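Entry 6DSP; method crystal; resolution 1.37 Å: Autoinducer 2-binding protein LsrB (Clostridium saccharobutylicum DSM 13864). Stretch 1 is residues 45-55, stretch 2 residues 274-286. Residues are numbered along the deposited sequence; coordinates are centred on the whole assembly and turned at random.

Stretch 1 45-55: KYSEQWGFKVD
Stretch 2 (274-286) GIQGAMGCYMAYY

The two stretches lie far apart in one chain and meet through packing alone, with no hydrogen bond between them. Residues 274-286 form a continuous helix with phi near -63° and psi near -43°, from Ala278 on with each amide bonded to the carbonyl four residues back, as in Tyr282 N to Ala278 O at 2.8 Å. Residues 45-50 end a second helix, whose axis passes 9.5 Å from the first at its closest; the two run in broadly the same direction, at 40°. Tyr46 sits beside Ala278, their CA atoms 6.0 Å apart. After Trp50 the chain leaves the helix and enters a strand at Lys53, bringing Phe52 alongside Tyr285 (CA to CA 7.7 Å) and Val54 alongside Cys281 (7.3 Å between CA atoms).

The turn depends on Gly51. At phi 88° and psi 31° a CB would be jammed against the carbonyl O of Trp50, so glycine suits this place. Both Gly51 N and Phe52 N bond to Ser47 O, at 2.9 and 3.3 Å, closing the helix end. Phe52 then extends, at -139/166.

The CA-to-CB bond of Tyr46 points toward the long helix; chi1 is -78° (m) and chi2 -90°. Its CD2 lies 3.6 Å from Ala278 CB, and its OH reaches Ile275 CD1 at 3.8 Å. Ile275 leaves its helix sideways with an off-well chi1 of -149°, and chi2 at 166° (t) extends CD1 to the phenol. Ala278 suits its buried position because a lone methyl lets two aromatic rings come close: Trp50 CH2 is also 3.7 Å from Ala278 CB.

Trp50 has chi1 -69° (m) and chi2 -35°. The edge of its indole meets the backbone, CZ3 lying 3.3 Å from Ala278 O, while one face receives Tyr282. Tyr282 starts sideways with chi1 -172° (t) and chi2 87°, and presents its ring edge: CD1 lies 3.6 Å from Trp50 CD2, in an edge-to-face pair with planes at 64° and centroids 4.9 Å apart. Tyr282 CB adds a CH-pi contact, 4.1 Å from the centroid of the indole six-membered ring. The indole's polar atom, NE1, is hydrogen-bonded elsewhere in the structure.

Phe52 takes chi1 66° (p) and chi2 -92°, laying its ring against Tyr285, whose chi1 of 157° (t) and chi2 of 81° bring the two ring planes nearly parallel, 9° apart. The centroids are 4.2 Å apart in an offset stack, and Phe52 CD1 approaches Tyr285 CG to 3.4 Å. Tyr285 CB sits 3.7 Å from the Phe52 ring centroid, almost on the ring normal. Phenylalanine suits this buried site, since its wholly apolar ring needs no polar partner; its CZ also lies 3.8 Å from Cys281 O. Tyrosine suits position 285 because its broad flat ring supplies a face for the stack, and a partly exposed site can accommodate its hydroxyl.

Val54, chi1 172° (t), sets both methyls against the sulfur: CG1 and CG2 each lie 3.9 Å from Cys281 SG. Cys281, chi1 -70° (m), is small enough to pack against both Val54 and Phe52, whose CE2 lies 4.3 Å from Cys281 CB. Altogether 490 Å² is buried, summed over both sides.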

# COMPACT_ATOMS: atom_id res chain seq x y z
N LYS A 45 -13.10 -5.32 -13.71
CA LYS A 45 -14.31 -4.60 -14.09
C LYS A 45 -14.01 -3.53 -15.14
O LYS A 45 -14.69 -3.44 -16.17
CB LYS A 45 -14.96 -3.98 -12.86
CG LYS A 45 -16.20 -3.17 -13.21
CD LYS A 45 -16.74 -2.47 -11.97
CE LYS A 45 -16.38 -0.99 -11.97
NZ LYS A 45 -16.93 -0.30 -13.19
N TYR A 46 -12.98 -2.72 -14.91
CA TYR A 46 -12.71 -1.62 -15.83
C TYR A 46 -12.12 -2.12 -17.14
O TYR A 46 -12.48 -1.63 -18.22
CB TYR A 46 -11.80 -0.58 -15.18
CG TYR A 46 -12.49 0.35 -14.22
CD1 TYR A 46 -13.04 1.54 -14.67
CD2 TYR A 46 -12.59 0.03 -12.87
CE1 TYR A 46 -13.69 2.41 -13.79
CE2 TYR A 46 -13.23 0.88 -11.99
CZ TYR A 46 -13.77 2.07 -12.44
OH TYR A 46 -14.40 2.90 -11.54
N SER A 47 -11.21 -3.10 -17.09
CA SER A 47 -10.62 -3.56 -18.35
C SER A 47 -11.66 -4.20 -19.25
O SER A 47 -11.55 -4.12 -20.47
CB SER A 47 -9.46 -4.52 -18.09
OG SER A 47 -9.89 -5.69 -17.40
N GLU A 48 -12.70 -4.83 -18.68
CA GLU A 48 -13.77 -5.35 -19.51
C GLU A 48 -14.44 -4.24 -20.30
O GLU A 48 -14.78 -4.41 -21.48
CB GLU A 48 -14.80 -6.05 -18.63
CG GLU A 48 -14.34 -7.34 -18.00
CD GLU A 48 -14.54 -8.53 -18.91
OE1 GLU A 48 -13.90 -9.58 -18.68
OE2 GLU A 48 -15.34 -8.40 -19.87
N GLN A 49 -14.65 -3.08 -19.66
CA GLN A 49 -15.23 -1.94 -20.35
C GLN A 49 -14.26 -1.32 -21.35
O GLN A 49 -14.69 -0.85 -22.40
CB GLN A 49 -15.67 -0.89 -19.33
CG GLN A 49 -16.84 -1.35 -18.49
CD GLN A 49 -18.00 -1.85 -19.34
OE1 GLN A 49 -18.53 -1.12 -20.19
NE2 GLN A 49 -18.39 -3.11 -19.14
N TRP A 50 -12.97 -1.32 -21.04
CA TRP A 50 -11.98 -0.70 -21.91
C TRP A 50 -11.59 -1.58 -23.09
O TRP A 50 -11.03 -1.06 -24.05
CB TRP A 50 -10.73 -0.38 -21.11
CG TRP A 50 -10.91 0.74 -20.10
CD1 TRP A 50 -11.68 1.85 -20.23
CD2 TRP A 50 -10.25 0.84 -18.82
NE1 TRP A 50 -11.56 2.64 -19.10
CE2 TRP A 50 -10.68 2.05 -18.23
CE3 TRP A 50 -9.35 0.03 -18.12
CZ2 TRP A 50 -10.25 2.46 -16.96
CZ3 TRP A 50 -8.90 0.46 -16.86
CH2 TRP A 50 -9.36 1.66 -16.29
N GLY A 51 -11.87 -2.88 -23.03
CA GLY A 51 -11.59 -3.75 -24.16
C GLY A 51 -10.21 -4.36 -24.21
O GLY A 51 -9.70 -4.61 -25.31
N PHE A 52 -9.59 -4.63 -23.07
CA PHE A 52 -8.34 -5.38 -23.06
C PHE A 52 -8.37 -6.35 -21.89
O PHE A 52 -9.22 -6.26 -21.01
CB PHE A 52 -7.11 -4.44 -23.03
CG PHE A 52 -6.97 -3.64 -21.77
CD1 PHE A 52 -7.51 -2.36 -21.67
CD2 PHE A 52 -6.25 -4.15 -20.68
CE1 PHE A 52 -7.36 -1.61 -20.49
CE2 PHE A 52 -6.08 -3.40 -19.51
CZ PHE A 52 -6.63 -2.12 -19.41
N LYS A 53 -7.44 -7.29 -21.91
CA LYS A 53 -7.37 -8.34 -20.91
C LYS A 53 -6.38 -7.99 -19.81
O LYS A 53 -5.26 -7.54 -20.07
CB LYS A 53 -6.90 -9.64 -21.56
CG LYS A 53 -6.89 -10.81 -20.61
CD LYS A 53 -8.30 -11.06 -20.10
CE LYS A 53 -8.34 -12.11 -18.99
NZ LYS A 53 -9.76 -12.43 -18.67
N VAL A 54 -6.79 -8.25 -18.57
CA VAL A 54 -5.89 -8.20 -17.42
C VAL A 54 -5.76 -9.61 -16.89
O VAL A 54 -6.75 -10.21 -16.46
CB VAL A 54 -6.43 -7.25 -16.34
CG1 VAL A 54 -5.57 -7.39 -15.07
CG2 VAL A 54 -6.41 -5.82 -16.86
N ASP A 55 -4.54 -10.15 -16.94
CA ASP A 55 -4.22 -11.46 -16.41
C ASP A 55 -3.63 -11.29 -15.01
O ASP A 55 -2.48 -10.88 -14.87
CB ASP A 55 -3.26 -12.18 -17.35
CG ASP A 55 -2.86 -13.57 -16.86
OD1 ASP A 55 -3.47 -14.08 -15.90
OD2 ASP A 55 -1.93 -14.14 -17.45
N GLY A 274 -9.44 -0.55 -6.00
CA GLY A 274 -9.97 -1.06 -7.25
C GLY A 274 -9.72 -0.12 -8.41
O GLY A 274 -9.26 -0.54 -9.47
N ILE A 275 -10.00 1.18 -8.22
CA ILE A 275 -9.70 2.14 -9.27
C ILE A 275 -8.20 2.27 -9.45
O ILE A 275 -7.72 2.44 -10.57
CB ILE A 275 -10.42 3.48 -9.04
CG1 ILE A 275 -10.75 4.15 -10.38
CG2 ILE A 275 -9.58 4.44 -8.24
CD1 ILE A 275 -11.72 5.28 -10.27
N GLN A 276 -7.43 2.13 -8.37
CA GLN A 276 -5.98 2.20 -8.49
C GLN A 276 -5.44 1.07 -9.37
O GLN A 276 -4.62 1.31 -10.26
CB GLN A 276 -5.34 2.14 -7.11
CG GLN A 276 -3.82 2.32 -7.18
CD GLN A 276 -3.13 2.10 -5.85
OE1 GLN A 276 -3.74 1.63 -4.90
NE2 GLN A 276 -1.87 2.49 -5.78
N GLY A 277 -5.88 -0.17 -9.11
CA GLY A 277 -5.42 -1.28 -9.94
C GLY A 277 -5.85 -1.08 -11.39
O GLY A 277 -5.07 -1.32 -12.31
N ALA A 278 -7.08 -0.62 -11.59
CA ALA A 278 -7.55 -0.35 -12.95
C ALA A 278 -6.70 0.71 -13.62
O ALA A 278 -6.33 0.56 -14.79
CB ALA A 278 -9.01 0.08 -12.92
N MET A 279 -6.37 1.78 -12.90
CA MET A 279 -5.56 2.84 -13.49
C MET A 279 -4.17 2.34 -13.86
O MET A 279 -3.63 2.71 -14.91
CB MET A 279 -5.47 4.01 -12.51
CG MET A 279 -6.78 4.79 -12.37
SD MET A 279 -6.76 5.89 -10.95
CE MET A 279 -5.51 7.04 -11.48
N GLY A 280 -3.54 1.55 -12.98
CA GLY A 280 -2.23 1.00 -13.30
C GLY A 280 -2.28 0.16 -14.56
O GLY A 280 -1.42 0.28 -15.44
N CYS A 281 -3.30 -0.68 -14.67
CA CYS A 281 -3.44 -1.51 -15.86
C CYS A 281 -3.76 -0.67 -17.09
O CYS A 281 -3.27 -0.95 -18.18
CB CYS A 281 -4.51 -2.56 -15.65
SG CYS A 281 -4.02 -3.83 -14.46
N TYR A 282 -4.56 0.40 -16.92
CA TYR A 282 -4.83 1.28 -18.05
C TYR A 282 -3.56 1.95 -18.57
O TYR A 282 -3.33 2.04 -19.79
CB TYR A 282 -5.86 2.36 -17.69
CG TYR A 282 -6.25 3.13 -18.94
CD1 TYR A 282 -7.27 2.67 -19.76
CD2 TYR A 282 -5.54 4.26 -19.34
CE1 TYR A 282 -7.61 3.33 -20.93
CE2 TYR A 282 -5.88 4.94 -20.52
CZ TYR A 282 -6.91 4.46 -21.31
OH TYR A 282 -7.29 5.10 -22.49
N MET A 283 -2.71 2.46 -17.66
CA MET A 283 -1.47 3.10 -18.10
C MET A 283 -0.60 2.12 -18.86
O MET A 283 0.00 2.47 -19.88
CB MET A 283 -0.73 3.69 -16.91
CG MET A 283 -1.49 4.86 -16.22
SD MET A 283 -2.01 6.20 -17.36
CE MET A 283 -0.39 6.73 -17.96
N ALA A 284 -0.48 0.88 -18.35
CA ALA A 284 0.28 -0.14 -19.07
C ALA A 284 -0.29 -0.41 -20.46
O ALA A 284 0.45 -0.46 -21.44
CB ALA A 284 0.30 -1.41 -18.24
N TYR A 285 -1.61 -0.54 -20.56
CA TYR A 285 -2.28 -0.78 -21.84
C TYR A 285 -2.09 0.40 -22.78
O TYR A 285 -1.84 0.23 -23.98
CB TYR A 285 -3.77 -1.01 -21.58
CG TYR A 285 -4.67 -0.72 -22.74
CD1 TYR A 285 -4.84 -1.65 -23.76
CD2 TYR A 285 -5.41 0.45 -22.79
CE1 TYR A 285 -5.69 -1.40 -24.84
CE2 TYR A 285 -6.27 0.72 -23.86
CZ TYR A 285 -6.39 -0.21 -24.88
OH TYR A 285 -7.25 0.05 -25.92
N TYR A 286 -2.20 1.62 -22.24
CA TYR A 286 -2.10 2.82 -23.06
C TYR A 286 -0.72 2.94 -23.67
O TYR A 286 -0.58 3.24 -24.87
CB TYR A 286 -2.41 4.02 -22.16
CG TYR A 286 -2.48 5.35 -22.86
CD1 TYR A 286 -3.60 5.72 -23.57
CD2 TYR A 286 -1.43 6.25 -22.78
CE1 TYR A 286 -3.69 6.95 -24.21
CE2 TYR A 286 -1.50 7.49 -23.41
CZ TYR A 286 -2.65 7.84 -24.13
OH TYR A 286 -2.77 9.06 -24.78